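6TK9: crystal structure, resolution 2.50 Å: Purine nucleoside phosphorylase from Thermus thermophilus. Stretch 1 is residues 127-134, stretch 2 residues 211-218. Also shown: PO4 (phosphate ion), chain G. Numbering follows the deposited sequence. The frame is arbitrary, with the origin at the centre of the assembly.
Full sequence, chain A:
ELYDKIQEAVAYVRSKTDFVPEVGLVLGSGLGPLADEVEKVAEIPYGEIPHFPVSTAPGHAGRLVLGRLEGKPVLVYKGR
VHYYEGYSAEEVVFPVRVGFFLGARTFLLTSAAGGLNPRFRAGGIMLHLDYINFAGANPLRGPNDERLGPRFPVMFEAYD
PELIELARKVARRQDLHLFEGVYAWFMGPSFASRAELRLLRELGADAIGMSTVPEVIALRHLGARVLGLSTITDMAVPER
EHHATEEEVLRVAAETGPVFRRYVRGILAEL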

# COMPACT_ATOMS: atom_id res chain seq x y z
N LEU A 127 6.88 -3.52 -23.74
CA LEU A 127 5.81 -2.71 -24.35
C LEU A 127 5.22 -1.82 -23.25
O LEU A 127 4.94 -2.33 -22.16
CB LEU A 127 4.77 -3.68 -24.90
CG LEU A 127 3.51 -3.05 -25.49
CD1 LEU A 127 3.86 -2.20 -26.69
CD2 LEU A 127 2.51 -4.14 -25.86
N HIS A 128 5.05 -0.53 -23.53
CA HIS A 128 4.40 0.43 -22.60
C HIS A 128 2.89 0.23 -22.67
O HIS A 128 2.35 0.31 -23.80
CB HIS A 128 4.78 1.87 -22.97
CG HIS A 128 6.20 2.23 -22.71
ND1 HIS A 128 6.61 3.54 -22.59
CD2 HIS A 128 7.31 1.46 -22.55
CE1 HIS A 128 7.91 3.56 -22.37
NE2 HIS A 128 8.37 2.30 -22.33
N LEU A 129 2.24 -0.00 -21.53
CA LEU A 129 0.76 -0.05 -21.41
C LEU A 129 0.23 1.25 -20.84
O LEU A 129 -0.89 1.60 -21.19
CB LEU A 129 0.39 -1.21 -20.50
CG LEU A 129 0.72 -2.58 -21.07
CD1 LEU A 129 0.21 -3.69 -20.16
CD2 LEU A 129 0.14 -2.71 -22.47
N ASP A 130 1.00 1.93 -19.98
CA ASP A 130 0.60 3.22 -19.35
C ASP A 130 1.83 3.91 -18.75
O ASP A 130 2.93 3.30 -18.75
CB ASP A 130 -0.46 2.99 -18.27
CG ASP A 130 -1.46 4.10 -18.10
OD1 ASP A 130 -1.37 5.07 -18.87
OD2 ASP A 130 -2.30 4.00 -17.18
N TYR A 131 1.66 5.12 -18.24
CA TYR A 131 2.79 5.94 -17.73
C TYR A 131 2.38 6.59 -16.40
O TYR A 131 1.17 6.82 -16.09
CB TYR A 131 3.23 7.00 -18.76
CG TYR A 131 2.28 8.16 -18.90
CD1 TYR A 131 2.25 9.17 -17.96
CD2 TYR A 131 1.36 8.22 -19.93
CE1 TYR A 131 1.33 10.20 -18.03
CE2 TYR A 131 0.47 9.27 -20.04
CZ TYR A 131 0.43 10.26 -19.07
OH TYR A 131 -0.47 11.29 -19.15
N ILE A 132 3.40 6.91 -15.63
CA ILE A 132 3.28 7.70 -14.37
C ILE A 132 4.25 8.86 -14.52
O ILE A 132 5.42 8.58 -14.88
CB ILE A 132 3.62 6.83 -13.15
CG1 ILE A 132 2.46 5.91 -12.76
CG2 ILE A 132 4.06 7.71 -11.99
CD1 ILE A 132 2.83 4.86 -11.71
N ASN A 133 3.80 10.09 -14.24
CA ASN A 133 4.68 11.29 -14.25
C ASN A 133 5.08 11.60 -12.81
O ASN A 133 4.23 12.12 -12.10
CB ASN A 133 4.01 12.48 -14.94
CG ASN A 133 4.86 13.73 -14.98
OD1 ASN A 133 4.46 14.71 -15.58
ND2 ASN A 133 6.04 13.69 -14.39
N PHE A 134 6.32 11.29 -12.42
CA PHE A 134 6.92 11.62 -11.09
C PHE A 134 8.03 12.67 -11.25
O PHE A 134 8.88 12.77 -10.36
CB PHE A 134 7.50 10.37 -10.43
CG PHE A 134 7.72 10.47 -8.94
CD1 PHE A 134 6.64 10.54 -8.07
CD2 PHE A 134 8.99 10.54 -8.42
CE1 PHE A 134 6.84 10.63 -6.71
CE2 PHE A 134 9.20 10.63 -7.05
CZ PHE A 134 8.12 10.67 -6.20
P PO4 G . 16.50 7.34 -22.99
O1 PO4 G . 16.58 8.67 -23.76
O2 PO4 G . 17.62 7.27 -21.96
O3 PO4 G . 16.63 6.17 -23.94
O4 PO4 G . 15.13 7.26 -22.32
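Stretch 2 211-218: STVPEVIA

Stretch 2 opens with two loop residues, Ser211 and Thr212, and turns into a helix at Val213. The helix runs through Ala218 and continues later in the chain. Thr212 occupies the N-cap position with phi/psi of 86/-50, but its side chain makes no capping bond. The helical residues all have phi between -55 and -66 and psi between -40 and -51. Most of stretch 1 is a strand that begins before Leu127.

The helix crosses the strand steeply. The angle between their N-to-C directions is 113°, with a signed crossing angle of -113°, so the helix runs across the strand and somewhat against it. The axes approach to 9.7 Å. The backbones are nearest at Tyr131 and Val213, whose CA atoms are 6.8 Å apart. The contact is modest, burying 293 Å² over both sides.

Apolar packing holds most of this contact, and Tyr131 is its centre. The CA-to-CB bond of Tyr131 points toward the helix, and chi1 is in the p well at 74°. The ring lies along three helix residues whose CA-to-CB bonds point toward the strand: Val213, Val216 and Ile217. Tyr131 CD1 is 3.7 Å from Val213 CG1. Tyr131 CD2 is 4.2 Å from Val216 CG1. At the far end, Tyr131 OH lies 3.7 Å from Ile217 CG1, and Tyr131 CZ lies 4.0 Å from the same Ile217 CG1. The spacing follows from the helix: Val213 and Ile217 are one turn apart, with Val216 beside them. The CA-to-CB bond of Pro214 points away, and this residue makes no contact.

Val213 also reaches further along the strand. Val213 CG1 is 4.1 Å from Asn133 CB, and Val213 CG2 is 4.2 Å from the backbone atom Ile132 O. The CA-to-CB bond of Ile132 points away. Towards the start of the strand, Thr212 CG2 meets the edge of the His128 ring, 4.0 Å from His128 CE1.

No hydrogen bond links the stretches. Several lie within stretch 2 and one within stretch 1. The helix is built by Val216 N to Thr212 O (2.7 Å), Ile217 N to Val213 O (3.0 Å) and Ala218 N to Pro214 O (2.9 Å). Thr212 OG1 donates to Ser211 OG at 2.8 Å, and Thr212 N makes a weak bond to Glu215 OE2 at 3.4 Å. In the strand, Tyr131 N bonds weakly to Asp130 OD1 at 3.1 Å.

The phosphate, probably from the crystallisation liquor, accepts a hydrogen bond at O4 from Ser211 OG at 2.5 Å.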

# COMPACT_ATOMS: atom_id res chain seq x y z
N SER A 211 12.78 9.81 -19.69
CA SER A 211 12.31 10.34 -21.01
C SER A 211 10.85 9.95 -21.29
O SER A 211 10.24 9.34 -20.42
CB SER A 211 13.19 9.78 -22.07
OG SER A 211 12.86 8.41 -22.30
N THR A 212 10.34 10.25 -22.50
CA THR A 212 9.18 9.59 -23.18
C THR A 212 7.83 10.18 -22.76
O THR A 212 7.00 10.45 -23.65
CB THR A 212 9.09 8.09 -22.87
OG1 THR A 212 10.37 7.54 -23.17
CG2 THR A 212 8.00 7.38 -23.63
N VAL A 213 7.59 10.32 -21.46
CA VAL A 213 6.26 10.77 -20.94
C VAL A 213 5.93 12.14 -21.52
O VAL A 213 4.83 12.34 -22.00
CB VAL A 213 6.22 10.71 -19.40
CG1 VAL A 213 5.01 11.41 -18.82
CG2 VAL A 213 6.28 9.26 -18.93
N PRO A 214 6.84 13.14 -21.55
CA PRO A 214 6.47 14.44 -22.11
C PRO A 214 6.08 14.29 -23.59
O PRO A 214 5.14 14.91 -24.01
CB PRO A 214 7.69 15.35 -21.89
CG PRO A 214 8.82 14.45 -21.40
CD PRO A 214 8.21 13.12 -21.01
N GLU A 215 6.82 13.45 -24.32
CA GLU A 215 6.56 13.10 -25.74
C GLU A 215 5.15 12.49 -25.82
O GLU A 215 4.34 12.98 -26.65
CB GLU A 215 7.67 12.19 -26.30
CG GLU A 215 9.00 12.91 -26.45
CD GLU A 215 10.25 12.12 -26.13
OE1 GLU A 215 10.63 11.28 -26.95
OE2 GLU A 215 10.87 12.36 -25.07
N VAL A 216 4.85 11.49 -24.99
CA VAL A 216 3.52 10.82 -25.01
C VAL A 216 2.41 11.85 -24.81
O VAL A 216 1.44 11.79 -25.55
CB VAL A 216 3.41 9.71 -23.96
CG1 VAL A 216 1.99 9.15 -23.96
CG2 VAL A 216 4.44 8.62 -24.20
N ILE A 217 2.53 12.76 -23.84
CA ILE A 217 1.50 13.79 -23.51
C ILE A 217 1.38 14.78 -24.69
O ILE A 217 0.24 15.06 -25.12
CB ILE A 217 1.82 14.52 -22.19
CG1 ILE A 217 1.76 13.55 -21.00
CG2 ILE A 217 0.89 15.70 -21.99
CD1 ILE A 217 2.33 14.10 -19.72
N ALA A 218 2.51 15.29 -25.17
CA ALA A 218 2.59 16.23 -26.32
C ALA A 218 1.89 15.63 -27.55
O ALA A 218 1.13 16.37 -28.22
CB ALA A 218 4.04 16.58 -26.61